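Local coordinates for protein STN1 (Saccharomyces cerevisiae, PDB 3KEY) that helps regulate telomere length and protect chromosome ends, limiting telomerase loading through its interaction with CDC13, at residues T38-F43 and R65-R70. Sequence-based numbering, arbitrary orientation.
Sequences TSLASF and RDLVNR
Leu40 and Leu67 meet tip to tip between two helices of the first winged helix-turn-helix region of the Stn1 C-terminal part. A single methyl of Leu40 does the touching: CD1 of Leu40 sits 3.3 Å from CG of Leu67, tighter than usual for two carbons. The same Leu40 CD1 lies 3.5 Å from CD2 and 3.6 Å from CD1 of Leu67, against the branch point and both methyls. Leu67 CG stands anti to its own carbonyl carbon (chi1 -67°), which carries the fork toward helix 31-47. Leu40 chi1, at -149°, is some 30° from the staggered anti value, so the side chain may be strained or slightly misplaced, which also bears on the short contact. At the exposed border Arg70, one turn beyond Leu67, runs out extended beyond CB and brings NH2 obliquely to 4.3 Å from CD1 of Leu40. Leu67 CD2 lies over one face of the Arg70 guanidinium, 4.0 Å from its plane and nearer its outline than its middle. The backbones stay well apart, Leu40 CA and Leu67 CA being 9.0 Å from each other. Further out, Leu40 also touches Ala63 of helix 56-73, while Leu67 packs on Ala6 and Leu10 of helix 6-16, joining three helices. Thr38 OG1 is hydrogen-bonded to Glu60 OE2, a polar tie between helices 31-47 and 56-73. What joins 38-43 to 65-70 is a small van der Waals contact of buried aliphatic groups, whose strength should lie in the exclusion of water and not in any directed bond.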
ATOM      1  N   THR A  38       8.454   0.802 -16.095  1.00 38.86           N
ATOM      2  CA  THR A  38       8.359   0.782 -17.549  1.00 39.64           C
ATOM      3  C   THR A  38       6.895   0.861 -17.988  1.00 39.66           C
ATOM      4  O   THR A  38       6.549   1.605 -18.910  1.00 39.58           O
ATOM      5  CB  THR A  38       9.001  -0.495 -18.110  1.00 40.21           C
ATOM      6  OG1 THR A  38      10.381  -0.522 -17.728  1.00 40.61           O
ATOM      7  CG2 THR A  38       8.883  -0.537 -19.641  1.00 41.16           C
ATOM      8  N   SER A  39       6.036   0.105 -17.313  1.00 39.64           N
ATOM      9  CA  SER A  39       4.613   0.106 -17.636  1.00 40.62           C
ATOM     10  C   SER A  39       4.009   1.505 -17.455  1.00 41.00           C
ATOM     11  O   SER A  39       3.280   1.997 -18.326  1.00 39.65           O
ATOM     12  CB  SER A  39       3.874  -0.910 -16.751  1.00 42.91           C
ATOM     13  OG  SER A  39       2.476  -0.872 -16.988  1.00 47.19           O
ATOM     14  N   LEU A  40       4.324   2.152 -16.334  1.00 39.77           N
ATOM     15  CA  LEU A  40       3.811   3.494 -16.053  1.00 39.01           C
ATOM     16  C   LEU A  40       4.398   4.510 -17.037  1.00 37.89           C
ATOM     17  O   LEU A  40       3.729   5.464 -17.443  1.00 36.56           O
ATOM     18  CB  LEU A  40       4.179   3.917 -14.621  1.00 39.54           C
ATOM     19  CG  LEU A  40       3.249   4.856 -13.840  1.00 43.06           C
ATOM     20  CD1 LEU A  40       4.002   5.428 -12.637  1.00 42.46           C
ATOM     21  CD2 LEU A  40       2.755   5.981 -14.712  1.00 42.24           C
ATOM     22  N   ALA A  41       5.657   4.307 -17.406  1.00 36.64           N
ATOM     23  CA  ALA A  41       6.321   5.219 -18.328  1.00 37.71           C
ATOM     24  C   ALA A  41       5.622   5.231 -19.686  1.00 37.72           C
ATOM     25  O   ALA A  41       5.510   6.290 -20.325  1.00 35.24           O
ATOM     26  CB  ALA A  41       7.796   4.834 -18.488  1.00 36.44           C
ATOM     27  N   SER A  42       5.145   4.067 -20.126  1.00 36.95           N
ATOM     28  CA  SER A  42       4.466   4.007 -21.419  1.00 38.36           C
ATOM     29  C   SER A  42       3.173   4.817 -21.328  1.00 37.48           C
ATOM     30  O   SER A  42       2.725   5.389 -22.317  1.00 37.05           O
ATOM     31  CB  SER A  42       4.186   2.558 -21.836  1.00 36.67           C
ATOM     32  OG  SER A  42       2.976   2.080 -21.290  1.00 43.23           O
ATOM     33  N   PHE A  43       2.580   4.878 -20.137  1.00 37.66           N
ATOM     34  CA  PHE A  43       1.374   5.674 -19.959  1.00 37.28           C
ATOM     35  C   PHE A  43       1.756   7.154 -20.028  1.00 39.12           C
ATOM     36  O   PHE A  43       1.062   7.953 -20.666  1.00 40.07           O
ATOM     37  CB  PHE A  43       0.701   5.374 -18.613  1.00 38.56           C
ATOM     38  CG  PHE A  43      -0.427   6.325 -18.270  1.00 39.34           C
ATOM     39  CD1 PHE A  43      -0.239   7.346 -17.335  1.00 40.30           C
ATOM     40  CD2 PHE A  43      -1.662   6.220 -18.904  1.00 39.74           C
ATOM     41  CE1 PHE A  43      -1.268   8.251 -17.040  1.00 39.46           C
ATOM     42  CE2 PHE A  43      -2.698   7.119 -18.619  1.00 40.71           C
ATOM     43  CZ  PHE A  43      -2.498   8.137 -17.683  1.00 40.83           C
ATOM     44  N   ARG A  65       9.556   8.404  -9.743  1.00 41.37           N
ATOM     45  CA  ARG A  65       9.420   9.466  -8.760  1.00 42.50           C
ATOM     46  C   ARG A  65       7.957   9.658  -8.377  1.00 41.87           C
ATOM     47  O   ARG A  65       7.644   9.902  -7.211  1.00 39.61           O
ATOM     48  CB  ARG A  65       9.975  10.773  -9.321  1.00 46.80           C
ATOM     49  CG  ARG A  65       9.772  11.982  -8.410  1.00 53.16           C
ATOM     50  CD  ARG A  65       9.253  13.170  -9.213  1.00 57.73           C
ATOM     51  NE  ARG A  65      10.109  13.458 -10.364  1.00 62.28           N
ATOM     52  CZ  ARG A  65       9.713  14.118 -11.451  1.00 64.18           C
ATOM     53  NH1 ARG A  65       8.464  14.566 -11.542  1.00 64.34           N
ATOM     54  NH2 ARG A  65      10.561  14.314 -12.456  1.00 63.52           N
ATOM     55  N   ASP A  66       7.063   9.560  -9.358  1.00 40.99           N
ATOM     56  CA  ASP A  66       5.636   9.726  -9.092  1.00 42.31           C
ATOM     57  C   ASP A  66       5.139   8.618  -8.166  1.00 40.78           C
ATOM     58  O   ASP A  66       4.402   8.878  -7.214  1.00 39.66           O
ATOM     59  CB  ASP A  66       4.824   9.713 -10.396  1.00 48.02           C
ATOM     60  CG  ASP A  66       5.044  10.960 -11.241  1.00 53.84           C
ATOM     61  OD1 ASP A  66       4.472  11.033 -12.352  1.00 57.57           O
ATOM     62  OD2 ASP A  66       5.784  11.870 -10.799  1.00 57.84           O
ATOM     63  N   LEU A  67       5.546   7.387  -8.446  1.00 37.73           N
ATOM     64  CA  LEU A  67       5.138   6.259  -7.618  1.00 38.46           C
ATOM     65  C   LEU A  67       5.644   6.389  -6.182  1.00 38.25           C
ATOM     66  O   LEU A  67       4.859   6.262  -5.243  1.00 35.85           O
ATOM     67  CB  LEU A  67       5.631   4.943  -8.225  1.00 39.37           C
ATOM     68  CG  LEU A  67       4.967   4.579  -9.554  1.00 43.07           C
ATOM     69  CD1 LEU A  67       5.656   3.368 -10.157  1.00 43.65           C
ATOM     70  CD2 LEU A  67       3.471   4.312  -9.330  1.00 42.76           C
ATOM     71  N   VAL A  68       6.939   6.645  -6.001  1.00 38.02           N
ATOM     72  CA  VAL A  68       7.465   6.770  -4.647  1.00 41.17           C
ATOM     73  C   VAL A  68       6.807   7.934  -3.925  1.00 41.00           C
ATOM     74  O   VAL A  68       6.464   7.822  -2.747  1.00 39.26           O
ATOM     75  CB  VAL A  68       9.001   6.973  -4.607  1.00 41.93           C
ATOM     76  CG1 VAL A  68       9.705   5.741  -5.164  1.00 42.73           C
ATOM     77  CG2 VAL A  68       9.384   8.223  -5.377  1.00 46.12           C
ATOM     78  N   ASN A  69       6.618   9.047  -4.630  1.00 41.89           N
ATOM     79  CA  ASN A  69       5.995  10.210  -4.015  1.00 43.57           C
ATOM     80  C   ASN A  69       4.551   9.935  -3.603  1.00 44.18           C
ATOM     81  O   ASN A  69       4.092  10.469  -2.595  1.00 45.56           O
ATOM     82  CB  ASN A  69       6.064  11.427  -4.946  1.00 46.23           C
ATOM     83  CG  ASN A  69       7.491  11.971  -5.104  1.00 49.70           C
ATOM     84  OD1 ASN A  69       8.417  11.535  -4.410  1.00 52.10           O
ATOM     85  ND2 ASN A  69       7.668  12.931  -6.014  1.00 49.93           N
ATOM     86  N   ARG A  70       3.831   9.110  -4.366  1.00 43.11           N
ATOM     87  CA  ARG A  70       2.450   8.791  -4.011  1.00 42.49           C
ATOM     88  C   ARG A  70       2.440   8.055  -2.670  1.00 41.67           C
ATOM     89  O   ARG A  70       1.598   8.323  -1.816  1.00 42.80           O
ATOM     90  CB  ARG A  70       1.785   7.899  -5.073  1.00 45.80           C
ATOM     91  CG  ARG A  70       1.555   8.553  -6.430  1.00 52.73           C
ATOM     92  CD  ARG A  70       0.877   7.587  -7.413  1.00 56.97           C
ATOM     93  NE  ARG A  70       1.011   8.023  -8.804  1.00 61.64           N
ATOM     94  CZ  ARG A  70       0.552   7.348  -9.856  1.00 62.31           C
ATOM     95  NH1 ARG A  70      -0.084   6.195  -9.687  1.00 62.87           N
ATOM     96  NH2 ARG A  70       0.739   7.821 -11.083  1.00 61.39           N
TER